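Local coordinates for protein DraIII (Deinococcus radiophilus, PDB 4L0K) that is a type II restriction endonuclease that cleaves double-stranded DNA at a specific recognition sequence, probably through a His-Me finger nuclease core, at residues W124-L129 against V194-R199; C157-L162 against F200-Q205. All coordinates share one frame; numbering follows the deposited sequence.

Contact 1 of 2, residues W124-L129 against V194-R199; sequences WLAYQL and VGFAHR
Val194 takes part through its backbone: its O lies 4.0 Å from CD2 of Leu125 and accepts a hydrogen bond from Lys121, one turn earlier on helix 112-126. At Gly195 the strand is almost fully extended, and the CD2 methyl of Leu125 comes down on the bare backbone, 3.6 Å from Gly195 CA. Phe196 makes the main side-chain contact. Its CG stands anti to the carbonyl carbon (chi1 -62°), which directs the ring at Leu125 and Ala126 of helix 112-126. There CE2 meets Leu125 CB at 3.6 Å, obliquely to the ring, while Ala126 N lies at the ring edge, 3.9 Å from the same CE2. Beyond Phe196 the strand moves away from the helix. A type I turn runs from Ala126 to Leu129, and Gln128 folds back over one face of the Trp124 indole so that its NE2 donates a nearly straight 3.0 Å hydrogen bond to Trp124 O, from above the carbonyl plane. The packing sets helix 112-126 against the hairpin of strands 179-183 and 194-198, which with helix 199-205 is consistent with the beta-beta-alpha motif of a His-Me finger nuclease.

Contact 2 of 2, residues C157-L162 against F200-Q205; sequences CEICKL and FCNVAQ
Three cysteine sulfurs converge where the loop 157-162 faces the first turns of helix 199-205. Cys157 holds SG anti to its backbone N, whereas Cys201 keeps SG beside its N and anti to the carbonyl carbon, so the two reach the same spot from across the contact, 3.5 Å apart. Cys160 has a nearly eclipsed first torsion (chi1 -13°) and sets its SG 2.1 Å from Cys201 SG and 2.0 Å from Cys157 SG. Both pairs are modelled as disulfides, the one to Cys201 with a torsion of 122° about the S-S bond; a single sulfur cannot ordinarily carry two such bonds. The sequence order Cys157-X-X-Cys160, then His198-X-X-Cys201, instead resembles a zinc-binding pattern found in some His-Me finger endonucleases, so the cluster may mark a structural metal site, although no ion is modelled there. Beside the sulfurs, Ile159 lays its CB against Cys201 CB at 3.6 Å. Its CG1 is anti to the carbonyl carbon, and a second torsion of 107°, well off the staggered positions, carries CD1 to Gln205 OE1, 3.4 Å away. Gln205, with CG anti to its N and an extended chain, crosses Ile159 obliquely; its NE2 is hydrogen-bonded to the carbonyl oxygens of Lys208 and His183. Lys161 curls back so that NZ donates a 2.6 Å hydrogen bond to Glu158 O from above the carbonyl plane. On the subunit interface, Cys160 O accepts a hydrogen bond from Arg223 of the second subunit, whose Trp216 meets the Phe200 ring edge-to-face.

In the fold
Both contacts are buried, with centres about 11 Å apart, but contact 1 lies nearer the centre of the chain, while contact 2 adjoins the second subunit. Strand 194-198 runs straight into helix 199-205, so the second segments of the two contacts form one continuous strand-helix unit: contact 1 joins its strand to helix 112-126, contact 2 its helix to an irregular loop. Contact 1 relies on aliphatic and aromatic packing, contact 2 chiefly on sulfur. The two also touch directly: Phe196 O and Glu158 N form a probable hydrogen bond, Ala197 packs on Ile159, and His198 ND1 approaches Cys160 SG to 2.2 Å, too short for non-bonded atoms; the model may be distorted around a missing metal ion.

Contact 1 of 2, residues W124-L129 against V194-R199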
loop_
_atom_site.group_PDB
_atom_site.type_symbol
_atom_site.label_atom_id
_atom_site.label_comp_id
_atom_site.label_asym_id
_atom_site.label_seq_id
_atom_site.Cartn_x
_atom_site.Cartn_y
_atom_site.Cartn_z
ATOM N N TRP A 124 -6.518 -9.339 24.299
ATOM C CA TRP A 124 -5.662 -10.383 24.849
ATOM C C TRP A 124 -4.205 -10.200 24.375
ATOM O O TRP A 124 -3.264 -10.309 25.171
ATOM C CB TRP A 124 -6.220 -11.756 24.466
ATOM C CG TRP A 124 -5.420 -12.946 24.946
ATOM C CD1 TRP A 124 -5.442 -13.505 26.198
ATOM C CD2 TRP A 124 -4.519 -13.750 24.165
ATOM N NE1 TRP A 124 -4.604 -14.589 26.246
ATOM C CE2 TRP A 124 -4.025 -14.765 25.018
ATOM C CE3 TRP A 124 -4.076 -13.700 22.834
ATOM C CZ2 TRP A 124 -3.092 -15.725 24.584
ATOM C CZ3 TRP A 124 -3.157 -14.663 22.393
ATOM C CH2 TRP A 124 -2.677 -15.664 23.273
ATOM N N LEU A 125 -4.031 -9.899 23.088
ATOM C CA LEU A 125 -2.696 -9.666 22.528
ATOM C C LEU A 125 -2.104 -8.451 23.204
ATOM O O LEU A 125 -0.910 -8.431 23.529
ATOM C CB LEU A 125 -2.765 -9.373 21.023
ATOM C CG LEU A 125 -2.447 -10.430 19.972
ATOM C CD1 LEU A 125 -2.127 -11.788 20.592
ATOM C CD2 LEU A 125 -3.582 -10.502 18.938
ATOM N N ALA A 126 -2.941 -7.428 23.396
ATOM C CA ALA A 126 -2.451 -6.133 23.884
ATOM C C ALA A 126 -1.861 -6.246 25.294
ATOM O O ALA A 126 -0.825 -5.648 25.595
ATOM C CB ALA A 126 -3.539 -5.061 23.822
ATOM N N TYR A 127 -2.506 -7.032 26.149
ATOM C CA TYR A 127 -1.968 -7.215 27.500
ATOM C C TYR A 127 -0.643 -8.008 27.544
ATOM O O TYR A 127 -0.021 -8.131 28.594
ATOM C CB TYR A 127 -3.033 -7.817 28.442
ATOM C CG TYR A 127 -3.968 -6.762 28.977
ATOM C CD1 TYR A 127 -3.498 -5.787 29.847
ATOM C CD2 TYR A 127 -5.312 -6.726 28.610
ATOM C CE1 TYR A 127 -4.335 -4.799 30.342
ATOM C CE2 TYR A 127 -6.168 -5.733 29.112
ATOM C CZ TYR A 127 -5.665 -4.770 29.973
ATOM O OH TYR A 127 -6.467 -3.758 30.479
ATOM N N GLN A 128 -0.223 -8.526 26.395
ATOM C CA GLN A 128 1.019 -9.273 26.272
ATOM C C GLN A 128 2.056 -8.503 25.448
ATOM O O GLN A 128 3.068 -9.063 25.022
ATOM C CB GLN A 128 0.748 -10.628 25.619
ATOM C CG GLN A 128 -0.071 -11.586 26.474
ATOM C CD GLN A 128 -0.439 -12.851 25.733
ATOM O OE1 GLN A 128 0.290 -13.846 25.768
ATOM N NE2 GLN A 128 -1.575 -12.819 25.044
ATOM N N LEU A 129 1.792 -7.221 25.219
ATOM C CA LEU A 129 2.767 -6.315 24.616
ATOM C C LEU A 129 3.875 -6.036 25.631
ATOM O O LEU A 129 3.597 -5.909 26.823
ATOM C CB LEU A 129 2.084 -4.980 24.302
ATOM C CG LEU A 129 1.714 -4.464 22.906
ATOM C CD1 LEU A 129 2.124 -5.398 21.780
ATOM C CD2 LEU A 129 0.233 -4.093 22.820
ATOM N N VAL A 194 -6.636 -12.886 13.528
ATOM C CA VAL A 194 -6.160 -11.505 13.703
ATOM C C VAL A 194 -5.001 -11.332 14.666
ATOM O O VAL A 194 -4.779 -12.165 15.544
ATOM C CB VAL A 194 -7.281 -10.508 14.082
ATOM C CG1 VAL A 194 -8.253 -10.358 12.921
ATOM C CG2 VAL A 194 -7.986 -10.938 15.388
ATOM N N GLY A 195 -4.270 -10.235 14.484
ATOM C CA GLY A 195 -3.228 -9.879 15.429
ATOM C C GLY A 195 -2.730 -8.472 15.196
ATOM O O GLY A 195 -3.437 -7.667 14.625
ATOM N N PHE A 196 -1.508 -8.177 15.616
ATOM C CA PHE A 196 -0.919 -6.876 15.329
ATOM C C PHE A 196 0.270 -7.002 14.375
ATOM O O PHE A 196 0.966 -8.044 14.344
ATOM C CB PHE A 196 -0.498 -6.176 16.626
ATOM C CG PHE A 196 -1.648 -5.886 17.570
ATOM C CD1 PHE A 196 -2.762 -5.199 17.139
ATOM C CD2 PHE A 196 -1.592 -6.299 18.887
ATOM C CE1 PHE A 196 -3.811 -4.935 17.998
ATOM C CE2 PHE A 196 -2.641 -6.040 19.772
ATOM C CZ PHE A 196 -3.759 -5.359 19.314
ATOM N N ALA A 197 0.491 -5.948 13.589
ATOM C CA ALA A 197 1.621 -5.896 12.651
ATOM C C ALA A 197 2.146 -4.475 12.507
ATOM O O ALA A 197 1.369 -3.519 12.567
ATOM C CB ALA A 197 1.206 -6.419 11.296
ATOM N N HIS A 198 3.460 -4.332 12.326
ATOM C CA HIS A 198 4.016 -3.071 11.848
ATOM C C HIS A 198 3.292 -2.632 10.592
ATOM O O HIS A 198 2.932 -3.467 9.752
ATOM C CB HIS A 198 5.490 -3.217 11.468
ATOM C CG HIS A 198 6.373 -3.566 12.611
ATOM N ND1 HIS A 198 6.860 -4.837 12.806
ATOM C CD2 HIS A 198 6.835 -2.815 13.641
ATOM C CE1 HIS A 198 7.599 -4.851 13.904
ATOM N NE2 HIS A 198 7.596 -3.639 14.429
ATOM N N ARG A 199 3.105 -1.324 10.465
ATOM C CA ARG A 199 2.547 -0.729 9.257
ATOM C C ARG A 199 3.263 -1.268 8.022
ATOM O O ARG A 199 2.626 -1.807 7.114
ATOM C CB ARG A 199 2.688 0.784 9.326
ATOM C CG ARG A 199 2.538 1.486 8.000
ATOM C CD ARG A 199 1.126 1.941 7.768
ATOM N NE ARG A 199 0.952 2.394 6.389
ATOM C CZ ARG A 199 -0.212 2.435 5.747
ATOM N NH1 ARG A 199 -0.251 2.862 4.492
ATOM N NH2 ARG A 199 -1.334 2.048 6.353
#

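Contact 2 of 2, residues C157-L162 against F200-Q205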
loop_
_atom_site.group_PDB
_atom_site.type_symbol
_atom_site.label_atom_id
_atom_site.label_comp_id
_atom_site.label_asym_id
_atom_site.label_seq_id
_atom_site.Cartn_x
_atom_site.Cartn_y
_atom_site.Cartn_z
ATOM N N CYS A 157 4.750 -8.810 15.950
ATOM C CA CYS A 157 4.285 -8.588 14.582
ATOM C C CYS A 157 3.945 -9.944 13.969
ATOM O O CYS A 157 4.761 -10.863 14.017
ATOM C CB CYS A 157 5.371 -7.871 13.754
ATOM S SG CYS A 157 4.962 -7.432 11.985
ATOM N N GLU A 158 2.739 -10.081 13.413
ATOM C CA GLU A 158 2.312 -11.346 12.802
ATOM C C GLU A 158 3.113 -11.689 11.555
ATOM O O GLU A 158 3.234 -12.870 11.219
ATOM C CB GLU A 158 0.817 -11.337 12.456
ATOM C CG GLU A 158 -0.075 -11.213 13.652
ATOM C CD GLU A 158 -0.065 -12.458 14.520
ATOM O OE1 GLU A 158 0.236 -13.550 13.988
ATOM O OE2 GLU A 158 -0.369 -12.337 15.727
ATOM N N ILE A 159 3.608 -10.651 10.866
ATOM C CA ILE A 159 4.506 -10.797 9.719
ATOM C C ILE A 159 6.013 -10.792 10.090
ATOM O O ILE A 159 6.636 -11.816 9.897
ATOM C CB ILE A 159 4.245 -9.717 8.642
ATOM C CG1 ILE A 159 2.805 -9.800 8.135
ATOM C CG2 ILE A 159 5.240 -9.857 7.504
ATOM C CD1 ILE A 159 1.923 -8.689 8.627
ATOM N N CYS A 160 6.549 -9.648 10.582
ATOM C CA CYS A 160 7.956 -9.428 11.083
ATOM C C CYS A 160 8.408 -10.614 12.033
ATOM O O CYS A 160 9.523 -11.109 11.958
ATOM C CB CYS A 160 8.183 -7.943 11.731
ATOM S SG CYS A 160 6.697 -6.533 11.382
ATOM N N LYS A 161 7.498 -11.077 12.895
ATOM C CA LYS A 161 7.795 -11.881 14.098
ATOM C C LYS A 161 8.619 -11.151 15.161
ATOM O O LYS A 161 9.084 -11.777 16.120
ATOM C CB LYS A 161 8.422 -13.260 13.815
ATOM C CG LYS A 161 7.689 -14.114 12.811
ATOM C CD LYS A 161 6.206 -14.257 13.093
ATOM C CE LYS A 161 5.598 -15.258 12.084
ATOM N NZ LYS A 161 4.115 -15.239 11.951
ATOM N N LEU A 162 8.800 -9.843 14.986
ATOM C CA LEU A 162 9.462 -8.987 15.972
ATOM C C LEU A 162 8.531 -8.664 17.129
ATOM O O LEU A 162 7.352 -8.402 16.914
ATOM C CB LEU A 162 9.921 -7.674 15.326
ATOM C CG LEU A 162 11.261 -7.689 14.600
ATOM C CD1 LEU A 162 11.561 -6.315 14.054
ATOM C CD2 LEU A 162 12.341 -8.130 15.569
ATOM N N PHE A 200 4.589 -1.173 8.014
ATOM C CA PHE A 200 5.354 -1.656 6.869
ATOM C C PHE A 200 5.003 -3.101 6.506
ATOM O O PHE A 200 4.730 -3.412 5.338
ATOM C CB PHE A 200 6.877 -1.537 7.079
ATOM C CG PHE A 200 7.665 -2.042 5.899
ATOM C CD1 PHE A 200 7.974 -1.188 4.834
ATOM C CD2 PHE A 200 8.031 -3.378 5.814
ATOM C CE1 PHE A 200 8.662 -1.660 3.712
ATOM C CE2 PHE A 200 8.723 -3.861 4.696
ATOM C CZ PHE A 200 9.031 -2.999 3.641
ATOM N N CYS A 201 5.037 -3.974 7.506
ATOM C CA CYS A 201 4.863 -5.408 7.281
ATOM C C CYS A 201 3.442 -5.680 6.783
ATOM O O CYS A 201 3.212 -6.487 5.872
ATOM C CB CYS A 201 5.141 -6.199 8.576
ATOM S SG CYS A 201 6.766 -5.893 9.401
ATOM N N ASN A 202 2.495 -4.975 7.390
ATOM C CA ASN A 202 1.101 -5.070 7.003
ATOM C C ASN A 202 0.845 -4.629 5.557
ATOM O O ASN A 202 0.136 -5.319 4.831
ATOM C CB ASN A 202 0.216 -4.273 7.961
ATOM C CG ASN A 202 -1.208 -4.762 7.962
ATOM O OD1 ASN A 202 -1.464 -5.938 7.740
ATOM N ND2 ASN A 202 -2.143 -3.862 8.214
ATOM N N VAL A 203 1.415 -3.510 5.114
ATOM C CA VAL A 203 1.221 -3.177 3.695
ATOM C C VAL A 203 2.012 -4.099 2.744
ATOM O O VAL A 203 1.517 -4.417 1.677
ATOM C CB VAL A 203 1.339 -1.663 3.339
ATOM C CG1 VAL A 203 1.100 -0.758 4.555
ATOM C CG2 VAL A 203 2.625 -1.357 2.655
ATOM N N ALA A 204 3.186 -4.590 3.160
ATOM C CA ALA A 204 3.934 -5.525 2.310
ATOM C C ALA A 204 3.131 -6.798 2.030
ATOM O O ALA A 204 3.106 -7.293 0.903
ATOM C CB ALA A 204 5.313 -5.884 2.930
ATOM N N GLN A 205 2.485 -7.328 3.068
ATOM C CA GLN A 205 1.751 -8.578 2.933
ATOM C C GLN A 205 0.633 -8.472 1.890
ATOM O O GLN A 205 0.341 -9.441 1.183
ATOM C CB GLN A 205 1.196 -9.002 4.299
ATOM C CG GLN A 205 0.516 -10.354 4.335
ATOM C CD GLN A 205 -0.480 -10.468 5.498
ATOM O OE1 GLN A 205 -0.501 -9.631 6.394
ATOM N NE2 GLN A 205 -1.312 -11.497 5.469
#